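Long-range contacts in glycogen synthase (Cyanobacterium sp. CLg1, PDB 6GNF), which is a bacterial starch/glycogen synthase, a glycosyltransferase whose two Rossmann-like domains face each other across a cleft in the manner of the GT-B fold: residues A[132-137]-A[211-216]; A[227-232]-A[252-257]; A[313-318]-A[416-421]; A[424-429]-A[447-452]. All coordinates share one frame; numbering follows the deposited sequence.

Interaction 1: residues A[132-137]-A[211-216]; sequences NVERFA and SSKFDA. With SO4 (sulfate ion), chain I.
K213 reaches across to helix 132-144 and ends in a salt bridge with E134, its NZ lying 2.7 Å from E134 OE1. The ammonium meets that oxygen on the syn side of the carboxylate, only 15° out of its plane. The two side chains cross at about a right angle. E134 folds back at its second torsion (chi2 81°), which turns the carboxylate toward the lysine, while K213 is kinked at both chi2 and chi3 before straightening to its nitrogen. A lysine suits this place because its aliphatic part has work of its own: CE passes V133 at an angle, 4.0 Å from V133 CB. V133 CG1 also touches the methyl of A216, with CB at 4.0 Å, and a small residue there lets the chain come close to the helix. The same A216 CB is 3.8 Å from E134 OE1. The contact ties a helix of the N-terminal Rossmann-like domain to the loop between strand 208-209 and helix 224-227. Just before K213 this loop makes a short 3-10 turn that holds a sulfate, probably from the crystallisation liquor. S211 OG donates to sulfate O1 at 2.6 Å and the backbone N of S212 reaches the same oxygen at 3.0 Å, whereas S212 OG takes O3 at 2.9 Å. Farther out, F214 points away from the helix and packs on L224 and L227 of helix 224-227. On the helix itself, R135 NE donates to N132 OD1 at 3.2 Å, and R135 NH1 bonds to V108 O.

Interaction 2: residues A[227-232]-A[252-257]; sequences LSFNTQ and MYMLNW
L227 closes a short helix, and its carbonyl O accepts the backbone N of N256 at 2.9 Å; its CD2 lies alongside W257, 4.1 Å from CD1. S228 OG sits between two partners, accepting from Y253 OH at 2.9 Å and bonding to L224 O. F229 carries the apolar centre. Its O accepts M254 N, and its ring, sent out with CG anti to the backbone N (chi1 -168°), receives the amide of N256 over one face. N256 ND2 sits 3.5 Å above the centre of the ring, the amide plane turned 66° from it, and M254 CG lies at the ring edge. The asparagine suits this spot twice over: ND2 bonds to Q206 OE1, and OD1, as an N-cap, takes K259 N of helix 257-264. These residues form the antiparallel pairing of strands 228-231 and 251-256, which belongs to a small three-stranded sheet completed by strand 208-209. N230, on the same face as Y253, brings OD1 to the edge of the tyrosine ring, 3.8 Å from Y253 CD1. T231 and M252 are a hydrogen-bonded pair, with M252 N 2.7 Å from T231 O and T231 N 3.2 Å from M252 O. The methyl of T231 packs tightly on M254, CG2 to CE 3.5 Å, while T231 OG1 bonds to E288. At Q232 the chain turns a corner, with M252 CE near its carbonyl O.

Interaction 3: residues A[313-318]-A[416-421]; sequences QKDKFI and LAHFIT
A histidine–carboxylate hydrogen bond joins D315 and H418 beside the ADP pocket of this GT-B protein, where helix 414-423 meets the loop before helix 327-341. A417 touches the ADP, and the H418 side chain lies about 8 Å from it. H418 ND1 donates to D315 OD2 at 2.6 Å, on the syn side but tilted out of the carboxylate plane; the imidazole and carboxylate planes stand 80° apart. D315 CG lies anti to the backbone N (chi1 -172°), which carries the carboxylate toward the helix. The second partner of OD2 is Y446 OH. The other oxygen works within the loop: F317 N meets D315 OD1 nearly along the C-O axis at 2.8 Å, closing an Asx turn, and I318 N, above the carboxylate plane and 3.1 Å from D315 OD1, extends it to an Asx motif. Aspartate fits because its short side chain can curl back to these two amides while still offering an oxygen to the histidine. F317 then lies on H418 as an offset stack, centroids 4.3 Å apart and planes at 21°, with F317 CD1 over the middle of the imidazole. W310 also stacks on this histidine, so flat neighbours restrict its rotation. Along the helix, F419 extends its ring to the loop backbone, F419 CE1 lying 3.5 Å from F317 O, and I318 CG2 packs 3.6 Å from H418 O.

Interaction 4: residues A[424-429]-A[447-452]; sequences ADYCLM and GTIPVV
Y426 and I449 lie side by side on one face of the parallel sheet, as neighbours in a beta-alpha-beta unit of the C-terminal Rossmann-like domain: strand 426-429, helix 439-445 and strand 449-452. With CG anti to the carbonyl carbon (chi1 -61°), the Y426 ring stands beside I449 and meets it through its CD1 and CE1 side. Y426 CD1 is 3.7 Å from I449 CB and 3.8 Å from V451 CG2, which approaches obliquely, and I449 O lies near the ring edge. Beta-branched I449 and V451 suit an extended strand and give the tyrosine compact apolar neighbours; F353 stacks on its ring. The opposite face carries C427, P450, M429 and V452, with M429 CB 4.1 Å from V452 CG1 and the M429 side chain about 5 Å from the ADP. The bonds across to 424-429 use the N and O of I449 and V451, V451 N reaching C427 O at 2.8 Å, so the missing N-H of P450 costs this pairing nothing. T448 sets CG2 4.2 Å from C427 CB, while its OG1 bonds to T421 O. D425 O is gripped twice, by I449 N at 3.0 Å and by a water at 2.8 Å that also donates to G447 O.

The four contacts follow one another along the chain and fall into two groups on opposite sides of its centre, one group at each end of the two-domain GT-B architecture. Interactions 1 and 2 have centres 14 Å apart and touch directly, S211 packing on Y253 and the V133 backbone on W257, so the helix, loop and small antiparallel sheet form one continuous body. Interactions 3 and 4, centres 15 Å apart, are consecutive in the chain: helix 414-423 of interaction 3 runs into strand 426-429 of interaction 4, and T421 O and T448 OG1 join them. Centres in different groups are 40 to 44 Å apart. Only the second group reaches the ADP, through A417.

Interaction 1: residues A[132-137]-A[211-216]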
loop_
_atom_site.group_PDB
_atom_site.type_symbol
_atom_site.label_atom_id
_atom_site.label_comp_id
_atom_site.label_asym_id
_atom_site.label_seq_id
_atom_site.Cartn_x
_atom_site.Cartn_y
_atom_site.Cartn_z
ATOM N N ASN A 132 19.230 4.993 -1.817
ATOM C CA ASN A 132 17.818 5.335 -2.004
ATOM C C ASN A 132 17.560 6.833 -2.052
ATOM O O ASN A 132 16.620 7.279 -2.735
ATOM C CB ASN A 132 16.929 4.676 -0.947
ATOM C CG ASN A 132 16.466 3.274 -1.358
ATOM O OD1 ASN A 132 16.667 2.812 -2.500
ATOM N ND2 ASN A 132 15.807 2.599 -0.432
ATOM N N VAL A 133 18.366 7.595 -1.318
ATOM C CA VAL A 133 18.308 9.052 -1.374
ATOM C C VAL A 133 18.477 9.516 -2.820
ATOM O O VAL A 133 17.645 10.249 -3.337
ATOM C CB VAL A 133 19.382 9.699 -0.476
ATOM C CG1 VAL A 133 19.575 11.178 -0.796
ATOM C CG2 VAL A 133 19.022 9.519 0.995
ATOM N N GLU A 134 19.548 9.080 -3.466
ATOM C CA GLU A 134 19.839 9.532 -4.820
ATOM C C GLU A 134 18.803 9.011 -5.821
ATOM O O GLU A 134 18.345 9.749 -6.686
ATOM C CB GLU A 134 21.251 9.116 -5.228
ATOM C CG GLU A 134 22.359 9.835 -4.482
ATOM C CD GLU A 134 22.657 9.258 -3.101
ATOM O OE1 GLU A 134 23.568 9.770 -2.406
ATOM O OE2 GLU A 134 21.976 8.299 -2.670
ATOM N N ARG A 135 18.423 7.743 -5.689
ATOM C CA ARG A 135 17.474 7.100 -6.599
ATOM C C ARG A 135 16.114 7.771 -6.616
ATOM O O ARG A 135 15.535 7.975 -7.683
ATOM C CB ARG A 135 17.288 5.619 -6.229
ATOM C CG ARG A 135 18.295 4.683 -6.885
ATOM C CD ARG A 135 18.524 3.405 -6.092
ATOM N NE ARG A 135 17.291 2.803 -5.595
ATOM C CZ ARG A 135 16.606 1.827 -6.183
ATOM N NH1 ARG A 135 17.002 1.300 -7.336
ATOM N NH2 ARG A 135 15.501 1.372 -5.600
ATOM N N PHE A 136 15.592 8.113 -5.445
ATOM C CA PHE A 136 14.243 8.654 -5.368
ATOM C C PHE A 136 14.180 10.172 -5.506
ATOM O O PHE A 136 13.208 10.698 -6.041
ATOM C CB PHE A 136 13.529 8.153 -4.111
ATOM C CG PHE A 136 13.362 6.661 -4.079
ATOM C CD1 PHE A 136 12.946 5.967 -5.210
ATOM C CD2 PHE A 136 13.631 5.939 -2.923
ATOM C CE1 PHE A 136 12.804 4.591 -5.185
ATOM C CE2 PHE A 136 13.484 4.555 -2.895
ATOM C CZ PHE A 136 13.076 3.882 -4.026
ATOM N N ALA A 137 15.228 10.873 -5.086
ATOM C CA ALA A 137 15.364 12.275 -5.470
ATOM C C ALA A 137 15.401 12.399 -7.003
ATOM O O ALA A 137 14.805 13.312 -7.577
ATOM C CB ALA A 137 16.613 12.887 -4.863
ATOM N N SER A 211 21.369 13.790 8.339
ATOM C CA SER A 211 21.469 15.150 7.839
ATOM C C SER A 211 22.659 15.302 6.898
ATOM O O SER A 211 22.635 16.125 5.992
ATOM C CB SER A 211 21.535 16.131 8.998
ATOM O OG SER A 211 22.422 15.668 9.989
ATOM N N SER A 212 23.657 14.442 7.069
ATOM C CA SER A 212 24.806 14.381 6.174
ATOM C C SER A 212 24.447 14.016 4.733
ATOM O O SER A 212 25.282 14.145 3.837
ATOM C CB SER A 212 25.817 13.365 6.693
ATOM O OG SER A 212 25.235 12.078 6.697
ATOM N N LYS A 213 23.228 13.538 4.504
ATOM C CA LYS A 213 22.742 13.300 3.149
ATOM C C LYS A 213 22.049 14.516 2.534
ATOM O O LYS A 213 21.408 14.396 1.491
ATOM C CB LYS A 213 21.762 12.117 3.132
ATOM C CG LYS A 213 22.366 10.768 3.522
ATOM C CD LYS A 213 23.496 10.323 2.604
ATOM C CE LYS A 213 23.017 10.080 1.185
ATOM N NZ LYS A 213 24.164 9.866 0.264
ATOM N N PHE A 214 22.162 15.685 3.160
ATOM C CA PHE A 214 21.474 16.873 2.639
ATOM C C PHE A 214 22.036 17.332 1.295
ATOM O O PHE A 214 21.284 17.654 0.388
ATOM C CB PHE A 214 21.512 18.041 3.634
ATOM C CG PHE A 214 20.894 19.294 3.085
ATOM C CD1 PHE A 214 19.529 19.378 2.905
ATOM C CD2 PHE A 214 21.681 20.368 2.708
ATOM C CE1 PHE A 214 18.954 20.519 2.374
ATOM C CE2 PHE A 214 21.116 21.507 2.178
ATOM C CZ PHE A 214 19.751 21.586 2.010
ATOM N N ASP A 215 23.354 17.283 1.137
ATOM C CA ASP A 215 23.986 17.792 -0.078
ATOM C C ASP A 215 23.549 17.000 -1.306
ATOM O O ASP A 215 23.575 17.513 -2.415
ATOM C CB ASP A 215 25.514 17.769 0.047
ATOM C CG ASP A 215 26.042 18.777 1.051
ATOM O OD1 ASP A 215 25.340 19.769 1.324
ATOM O OD2 ASP A 215 27.173 18.588 1.558
ATOM N N ALA A 216 23.198 15.733 -1.109
ATOM C CA ALA A 216 22.765 14.883 -2.201
ATOM C C ALA A 216 21.418 15.284 -2.796
ATOM O O ALA A 216 21.078 14.824 -3.887
ATOM C CB ALA A 216 22.717 13.431 -1.746
HETATM S S SO4 I . 24.904 12.631 10.573
HETATM O O1 SO4 I . 24.111 13.738 9.993
HETATM O O2 SO4 I . 26.248 13.110 10.981
HETATM O O3 SO4 I . 25.083 11.574 9.544
HETATM O O4 SO4 I . 24.175 12.109 11.752
#

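Interaction 2: residues A[227-232]-A[252-257]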
loop_
_atom_site.group_PDB
_atom_site.type_symbol
_atom_site.label_atom_id
_atom_site.label_comp_id
_atom_site.label_asym_id
_atom_site.label_seq_id
_atom_site.Cartn_x
_atom_site.Cartn_y
_atom_site.Cartn_z
ATOM N N LEU A 227 12.856 20.313 6.014
ATOM C CA LEU A 227 13.394 18.954 6.061
ATOM C C LEU A 227 13.814 18.518 7.467
ATOM O O LEU A 227 13.964 17.335 7.741
ATOM C CB LEU A 227 14.599 18.834 5.126
ATOM C CG LEU A 227 14.247 18.773 3.640
ATOM C CD1 LEU A 227 15.414 19.233 2.781
ATOM C CD2 LEU A 227 13.822 17.366 3.262
ATOM N N SER A 228 14.017 19.476 8.359
ATOM C CA SER A 228 14.601 19.195 9.661
ATOM C C SER A 228 13.670 18.428 10.586
ATOM O O SER A 228 12.448 18.537 10.488
ATOM C CB SER A 228 15.045 20.499 10.307
ATOM O OG SER A 228 16.075 21.073 9.504
ATOM N N PHE A 229 14.260 17.613 11.458
ATOM C CA PHE A 229 13.494 16.688 12.277
ATOM C C PHE A 229 14.313 16.162 13.452
ATOM O O PHE A 229 15.503 15.886 13.308
ATOM C CB PHE A 229 13.038 15.520 11.414
ATOM C CG PHE A 229 12.008 14.652 12.060
ATOM C CD1 PHE A 229 10.728 15.128 12.291
ATOM C CD2 PHE A 229 12.307 13.345 12.409
ATOM C CE1 PHE A 229 9.763 14.317 12.874
ATOM C CE2 PHE A 229 11.352 12.535 12.992
ATOM C CZ PHE A 229 10.078 13.023 13.225
ATOM N N ASN A 230 13.668 16.029 14.606
ATOM C CA ASN A 230 14.316 15.492 15.796
ATOM C C ASN A 230 13.553 14.326 16.361
ATOM O O ASN A 230 12.361 14.438 16.594
ATOM C CB ASN A 230 14.423 16.555 16.880
ATOM C CG ASN A 230 15.710 17.322 16.794
ATOM O OD1 ASN A 230 15.882 18.165 15.917
ATOM N ND2 ASN A 230 16.632 17.037 17.706
ATOM N N THR A 231 14.259 13.243 16.662
ATOM C CA THR A 231 13.623 12.030 17.164
ATOM C C THR A 231 14.630 11.090 17.805
ATOM O O THR A 231 15.840 11.279 17.652
ATOM C CB THR A 231 12.909 11.271 16.030
ATOM O OG1 THR A 231 12.257 10.102 16.537
ATOM C CG2 THR A 231 13.898 10.848 14.941
ATOM N N GLN A 232 14.111 10.062 18.473
ATOM C CA GLN A 232 14.927 8.996 19.056
ATOM C C GLN A 232 14.949 7.737 18.181
ATOM O O GLN A 232 15.673 6.796 18.481
ATOM C CB GLN A 232 14.399 8.643 20.441
ATOM C CG GLN A 232 14.449 9.795 21.423
ATOM C CD GLN A 232 13.971 9.383 22.804
ATOM O OE1 GLN A 232 12.970 8.673 22.937
ATOM N NE2 GLN A 232 14.701 9.797 23.837
ATOM N N MET A 252 17.952 12.831 18.321
ATOM C CA MET A 252 19.015 13.240 17.413
ATOM C C MET A 252 18.446 13.937 16.174
ATOM O O MET A 252 17.302 13.706 15.772
ATOM C CB MET A 252 19.868 12.032 17.009
ATOM C CG MET A 252 19.158 11.026 16.109
ATOM S SD MET A 252 20.030 9.433 15.974
ATOM C CE MET A 252 19.011 8.372 16.992
ATOM N N TYR A 253 19.275 14.763 15.549
ATOM C CA TYR A 253 18.859 15.551 14.401
ATOM C C TYR A 253 19.000 14.751 13.113
ATOM O O TYR A 253 19.957 14.013 12.952
ATOM C CB TYR A 253 19.685 16.830 14.320
ATOM C CG TYR A 253 19.418 17.613 13.065
ATOM C CD1 TYR A 253 18.225 18.304 12.900
ATOM C CD2 TYR A 253 20.345 17.639 12.017
ATOM C CE1 TYR A 253 17.971 19.017 11.737
ATOM C CE2 TYR A 253 20.094 18.350 10.844
ATOM C CZ TYR A 253 18.912 19.042 10.710
ATOM O OH TYR A 253 18.639 19.747 9.551
ATOM N N MET A 254 18.039 14.902 12.205
ATOM C CA MET A 254 18.085 14.240 10.897
ATOM C C MET A 254 17.139 14.924 9.908
ATOM O O MET A 254 16.517 15.935 10.247
ATOM C CB MET A 254 17.738 12.752 11.031
ATOM C CG MET A 254 16.316 12.457 11.491
ATOM S SD MET A 254 16.002 10.722 11.958
ATOM C CE MET A 254 16.993 10.551 13.435
ATOM N N LEU A 255 17.066 14.382 8.692
ATOM C CA LEU A 255 16.119 14.836 7.679
ATOM C C LEU A 255 14.878 13.956 7.662
ATOM O O LEU A 255 14.932 12.792 8.039
ATOM C CB LEU A 255 16.756 14.794 6.292
ATOM C CG LEU A 255 18.140 15.426 6.157
ATOM C CD1 LEU A 255 18.625 15.298 4.727
ATOM C CD2 LEU A 255 18.141 16.887 6.589
ATOM N N ASN A 256 13.773 14.520 7.185
ATOM C CA ASN A 256 12.501 13.824 7.060
ATOM C C ASN A 256 11.796 14.345 5.818
ATOM O O ASN A 256 11.215 15.429 5.836
ATOM C CB ASN A 256 11.644 14.065 8.307
ATOM C CG ASN A 256 10.380 13.224 8.333
ATOM O OD1 ASN A 256 9.637 13.154 7.354
ATOM N ND2 ASN A 256 10.122 12.584 9.460
ATOM N N TRP A 257 11.826 13.555 4.745
ATOM C CA TRP A 257 11.299 13.972 3.450
ATOM C C TRP A 257 9.797 14.206 3.490
ATOM O O TRP A 257 9.295 15.173 2.918
ATOM C CB TRP A 257 11.577 12.909 2.390
ATOM C CG TRP A 257 12.982 12.796 1.908
ATOM C CD1 TRP A 257 14.103 13.310 2.480
ATOM C CD2 TRP A 257 13.412 12.086 0.745
ATOM N NE1 TRP A 257 15.212 12.978 1.729
ATOM C CE2 TRP A 257 14.808 12.217 0.664
ATOM C CE3 TRP A 257 12.746 11.346 -0.235
ATOM C CZ2 TRP A 257 15.551 11.644 -0.364
ATOM C CZ3 TRP A 257 13.492 10.770 -1.258
ATOM C CH2 TRP A 257 14.877 10.930 -1.316
#

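Interaction 3: residues A[313-318]-A[416-421]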
loop_
_atom_site.group_PDB
_atom_site.type_symbol
_atom_site.label_atom_id
_atom_site.label_comp_id
_atom_site.label_asym_id
_atom_site.label_seq_id
_atom_site.Cartn_x
_atom_site.Cartn_y
_atom_site.Cartn_z
ATOM N N GLN A 313 -17.428 -14.012 -10.004
ATOM C CA GLN A 313 -18.093 -14.375 -11.261
ATOM C C GLN A 313 -17.098 -14.715 -12.367
ATOM O O GLN A 313 -17.325 -15.650 -13.136
ATOM C CB GLN A 313 -19.038 -13.268 -11.752
ATOM C CG GLN A 313 -20.280 -13.047 -10.897
ATOM C CD GLN A 313 -20.192 -11.868 -9.922
ATOM O OE1 GLN A 313 -21.221 -11.312 -9.542
ATOM N NE2 GLN A 313 -18.983 -11.461 -9.543
ATOM N N LYS A 314 -16.008 -13.957 -12.454
ATOM C CA LYS A 314 -15.025 -14.123 -13.535
ATOM C C LYS A 314 -13.631 -14.584 -13.085
ATOM O O LYS A 314 -12.773 -14.827 -13.929
ATOM C CB LYS A 314 -14.881 -12.814 -14.304
ATOM C CG LYS A 314 -16.152 -12.312 -14.970
ATOM C CD LYS A 314 -15.906 -10.940 -15.588
ATOM C CE LYS A 314 -17.186 -10.156 -15.818
ATOM N NZ LYS A 314 -18.026 -10.766 -16.886
ATOM N N ASP A 315 -13.413 -14.719 -11.777
ATOM C CA ASP A 315 -12.119 -15.159 -11.239
ATOM C C ASP A 315 -11.549 -16.318 -12.065
ATOM O O ASP A 315 -12.242 -17.308 -12.305
ATOM C CB ASP A 315 -12.294 -15.581 -9.778
ATOM C CG ASP A 315 -10.977 -15.863 -9.074
ATOM O OD1 ASP A 315 -10.207 -16.744 -9.518
ATOM O OD2 ASP A 315 -10.704 -15.159 -8.084
ATOM N N LYS A 316 -10.293 -16.191 -12.495
ATOM C CA LYS A 316 -9.677 -17.163 -13.406
ATOM C C LYS A 316 -8.831 -18.235 -12.729
ATOM O O LYS A 316 -8.234 -19.058 -13.413
ATOM C CB LYS A 316 -8.821 -16.441 -14.446
ATOM C CG LYS A 316 -9.559 -15.311 -15.137
ATOM C CD LYS A 316 -9.000 -15.021 -16.519
ATOM C CE LYS A 316 -9.791 -13.921 -17.212
ATOM N NZ LYS A 316 -9.645 -13.991 -18.692
ATOM N N PHE A 317 -8.768 -18.225 -11.402
ATOM C CA PHE A 317 -7.960 -19.196 -10.661
ATOM C C PHE A 317 -8.792 -20.233 -9.930
ATOM O O PHE A 317 -8.417 -21.407 -9.883
ATOM C CB PHE A 317 -7.093 -18.481 -9.632
ATOM C CG PHE A 317 -6.128 -17.500 -10.223
ATOM C CD1 PHE A 317 -6.503 -16.178 -10.435
ATOM C CD2 PHE A 317 -4.836 -17.892 -10.550
ATOM C CE1 PHE A 317 -5.608 -15.266 -10.967
ATOM C CE2 PHE A 317 -3.938 -16.985 -11.081
ATOM C CZ PHE A 317 -4.325 -15.670 -11.292
ATOM N N ILE A 318 -9.908 -19.798 -9.350
ATOM C CA ILE A 318 -10.697 -20.659 -8.459
ATOM C C ILE A 318 -11.422 -21.768 -9.214
ATOM O O ILE A 318 -11.626 -21.670 -10.419
ATOM C CB ILE A 318 -11.691 -19.840 -7.599
ATOM C CG1 ILE A 318 -12.740 -19.136 -8.471
ATOM C CG2 ILE A 318 -10.931 -18.836 -6.737
ATOM C CD1 ILE A 318 -13.640 -18.183 -7.710
ATOM N N LEU A 416 -3.073 -19.159 -4.730
ATOM C CA LEU A 416 -3.510 -19.535 -3.386
ATOM C C LEU A 416 -4.248 -18.380 -2.698
ATOM O O LEU A 416 -5.175 -18.602 -1.927
ATOM C CB LEU A 416 -2.329 -20.003 -2.538
ATOM C CG LEU A 416 -2.681 -20.659 -1.197
ATOM C CD1 LEU A 416 -3.520 -21.912 -1.395
ATOM C CD2 LEU A 416 -1.421 -20.993 -0.411
ATOM N N ALA A 417 -3.836 -17.150 -2.974
ATOM C CA ALA A 417 -4.558 -15.985 -2.471
ATOM C C ALA A 417 -6.011 -16.014 -2.948
ATOM O O ALA A 417 -6.936 -15.780 -2.164
ATOM C CB ALA A 417 -3.878 -14.695 -2.909
ATOM N N HIS A 418 -6.204 -16.346 -4.222
ATOM C CA HIS A 418 -7.536 -16.435 -4.800
ATOM C C HIS A 418 -8.329 -17.565 -4.145
ATOM O O HIS A 418 -9.491 -17.384 -3.765
ATOM C CB HIS A 418 -7.452 -16.615 -6.319
ATOM C CG HIS A 418 -7.228 -15.333 -7.059
ATOM N ND1 HIS A 418 -8.263 -14.515 -7.452
ATOM C CD2 HIS A 418 -6.090 -14.711 -7.450
ATOM C CE1 HIS A 418 -7.775 -13.448 -8.059
ATOM N NE2 HIS A 418 -6.458 -13.543 -8.071
ATOM N N PHE A 419 -7.704 -18.726 -4.003
ATOM C CA PHE A 419 -8.328 -19.851 -3.309
ATOM C C PHE A 419 -8.785 -19.481 -1.891
ATOM O O PHE A 419 -9.844 -19.927 -1.435
ATOM C CB PHE A 419 -7.372 -21.043 -3.221
ATOM C CG PHE A 419 -7.449 -21.990 -4.388
ATOM C CD1 PHE A 419 -7.228 -21.546 -5.682
ATOM C CD2 PHE A 419 -7.699 -23.340 -4.180
ATOM C CE1 PHE A 419 -7.278 -22.423 -6.750
ATOM C CE2 PHE A 419 -7.755 -24.226 -5.245
ATOM C CZ PHE A 419 -7.542 -23.763 -6.531
ATOM N N ILE A 420 -7.972 -18.695 -1.185
ATOM C CA ILE A 420 -8.274 -18.324 0.207
ATOM C C ILE A 420 -9.433 -17.331 0.264
ATOM O O ILE A 420 -10.358 -17.492 1.064
ATOM C CB ILE A 420 -7.035 -17.744 0.925
ATOM C CG1 ILE A 420 -6.032 -18.863 1.216
ATOM C CG2 ILE A 420 -7.423 -17.064 2.234
ATOM C CD1 ILE A 420 -4.620 -18.365 1.433
ATOM N N THR A 421 -9.377 -16.313 -0.589
ATOM C CA THR A 421 -10.408 -15.286 -0.635
ATOM C C THR A 421 -11.787 -15.862 -0.933
ATOM O O THR A 421 -12.769 -15.414 -0.351
ATOM C CB THR A 421 -10.077 -14.226 -1.694
ATOM O OG1 THR A 421 -8.750 -13.744 -1.473
ATOM C CG2 THR A 421 -11.050 -13.060 -1.632
#

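Interaction 4: residues A[424-429]-A[447-452]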
loop_
_atom_site.group_PDB
_atom_site.type_symbol
_atom_site.label_atom_id
_atom_site.label_comp_id
_atom_site.label_asym_id
_atom_site.label_seq_id
_atom_site.Cartn_x
_atom_site.Cartn_y
_atom_site.Cartn_z
ATOM N N ALA A 424 -12.442 -19.261 1.984
ATOM C CA ALA A 424 -12.565 -18.946 3.401
ATOM C C ALA A 424 -13.934 -18.360 3.720
ATOM O O ALA A 424 -14.550 -17.700 2.882
ATOM C CB ALA A 424 -11.475 -17.973 3.830
ATOM N N ASP A 425 -14.386 -18.583 4.949
ATOM C CA ASP A 425 -15.601 -17.951 5.450
ATOM C C ASP A 425 -15.294 -16.564 5.970
ATOM O O ASP A 425 -16.118 -15.656 5.870
ATOM C CB ASP A 425 -16.191 -18.788 6.569
ATOM C CG ASP A 425 -16.591 -20.150 6.096
ATOM O OD1 ASP A 425 -17.274 -20.208 5.058
ATOM O OD2 ASP A 425 -16.226 -21.151 6.756
ATOM N N TYR A 426 -14.100 -16.413 6.541
ATOM C CA TYR A 426 -13.697 -15.172 7.177
ATOM C C TYR A 426 -12.326 -14.701 6.689
ATOM O O TYR A 426 -11.427 -15.507 6.468
ATOM C CB TYR A 426 -13.688 -15.360 8.693
ATOM C CG TYR A 426 -15.046 -15.716 9.261
ATOM C CD1 TYR A 426 -16.048 -14.761 9.355
ATOM C CD2 TYR A 426 -15.331 -17.009 9.688
ATOM C CE1 TYR A 426 -17.297 -15.077 9.867
ATOM C CE2 TYR A 426 -16.578 -17.341 10.200
ATOM C CZ TYR A 426 -17.561 -16.372 10.292
ATOM O OH TYR A 426 -18.804 -16.701 10.813
ATOM N N CYS A 427 -12.186 -13.387 6.544
ATOM C CA CYS A 427 -10.916 -12.749 6.208
ATOM C C CYS A 427 -10.339 -12.097 7.466
ATOM O O CYS A 427 -10.870 -11.112 7.968
ATOM C CB CYS A 427 -11.136 -11.708 5.118
ATOM S SG CYS A 427 -9.705 -10.680 4.785
ATOM N N LEU A 428 -9.238 -12.654 7.961
ATOM C CA LEU A 428 -8.688 -12.302 9.264
ATOM C C LEU A 428 -7.531 -11.318 9.129
ATOM O O LEU A 428 -6.505 -11.646 8.527
ATOM C CB LEU A 428 -8.208 -13.579 9.947
ATOM C CG LEU A 428 -7.780 -13.538 11.409
ATOM C CD1 LEU A 428 -8.973 -13.275 12.307
ATOM C CD2 LEU A 428 -7.115 -14.853 11.790
ATOM N N MET A 429 -7.711 -10.104 9.662
ATOM C CA MET A 429 -6.699 -9.045 9.583
ATOM C C MET A 429 -6.420 -8.410 10.949
ATOM O O MET A 429 -6.955 -7.344 11.264
ATOM C CB MET A 429 -7.153 -7.955 8.613
ATOM C CG MET A 429 -7.475 -8.462 7.216
ATOM S SD MET A 429 -7.989 -7.126 6.128
ATOM C CE MET A 429 -6.465 -6.219 5.961
ATOM N N GLY A 447 -18.084 -12.465 -0.832
ATOM C CA GLY A 447 -18.999 -12.903 0.221
ATOM C C GLY A 447 -18.272 -13.468 1.427
ATOM O O GLY A 447 -18.844 -14.189 2.237
ATOM N N THR A 448 -16.997 -13.121 1.547
ATOM C CA THR A 448 -16.160 -13.578 2.644
ATOM C C THR A 448 -16.119 -12.458 3.678
ATOM O O THR A 448 -15.800 -11.316 3.353
ATOM C CB THR A 448 -14.745 -13.934 2.133
ATOM O OG1 THR A 448 -14.836 -15.036 1.217
ATOM C CG2 THR A 448 -13.816 -14.319 3.273
ATOM N N ILE A 449 -16.420 -12.803 4.924
ATOM C CA ILE A 449 -16.697 -11.815 5.959
ATOM C C ILE A 449 -15.428 -11.367 6.685
ATOM O O ILE A 449 -14.736 -12.199 7.279
ATOM C CB ILE A 449 -17.695 -12.384 6.983
ATOM C CG1 ILE A 449 -19.058 -12.586 6.313
ATOM C CG2 ILE A 449 -17.821 -11.461 8.185
ATOM C CD1 ILE A 449 -20.011 -13.471 7.086
ATOM N N PRO A 450 -15.136 -10.050 6.674
ATOM C CA PRO A 450 -13.954 -9.570 7.390
ATOM C C PRO A 450 -14.071 -9.632 8.915
ATOM O O PRO A 450 -15.112 -9.289 9.479
ATOM C CB PRO A 450 -13.825 -8.105 6.936
ATOM C CG PRO A 450 -14.641 -7.999 5.696
ATOM C CD PRO A 450 -15.755 -8.981 5.871
ATOM N N VAL A 451 -12.991 -10.074 9.555
ATOM C CA VAL A 451 -12.827 -9.991 10.998
ATOM C C VAL A 451 -11.508 -9.257 11.200
ATOM O O VAL A 451 -10.439 -9.822 10.984
ATOM C CB VAL A 451 -12.801 -11.385 11.661
ATOM C CG1 VAL A 451 -12.694 -11.276 13.172
ATOM C CG2 VAL A 451 -14.028 -12.183 11.272
ATOM N N VAL A 452 -11.600 -7.996 11.615
ATOM C CA VAL A 452 -10.497 -7.059 11.487
ATOM C C VAL A 452 -10.194 -6.303 12.776
ATOM O O VAL A 452 -11.036 -6.182 13.658
ATOM C CB VAL A 452 -10.788 -6.041 10.360
ATOM C CG1 VAL A 452 -11.028 -6.770 9.048
ATOM C CG2 VAL A 452 -11.988 -5.167 10.691
HETATM O O HOH W 1 -18.471 -16.168 4.462
#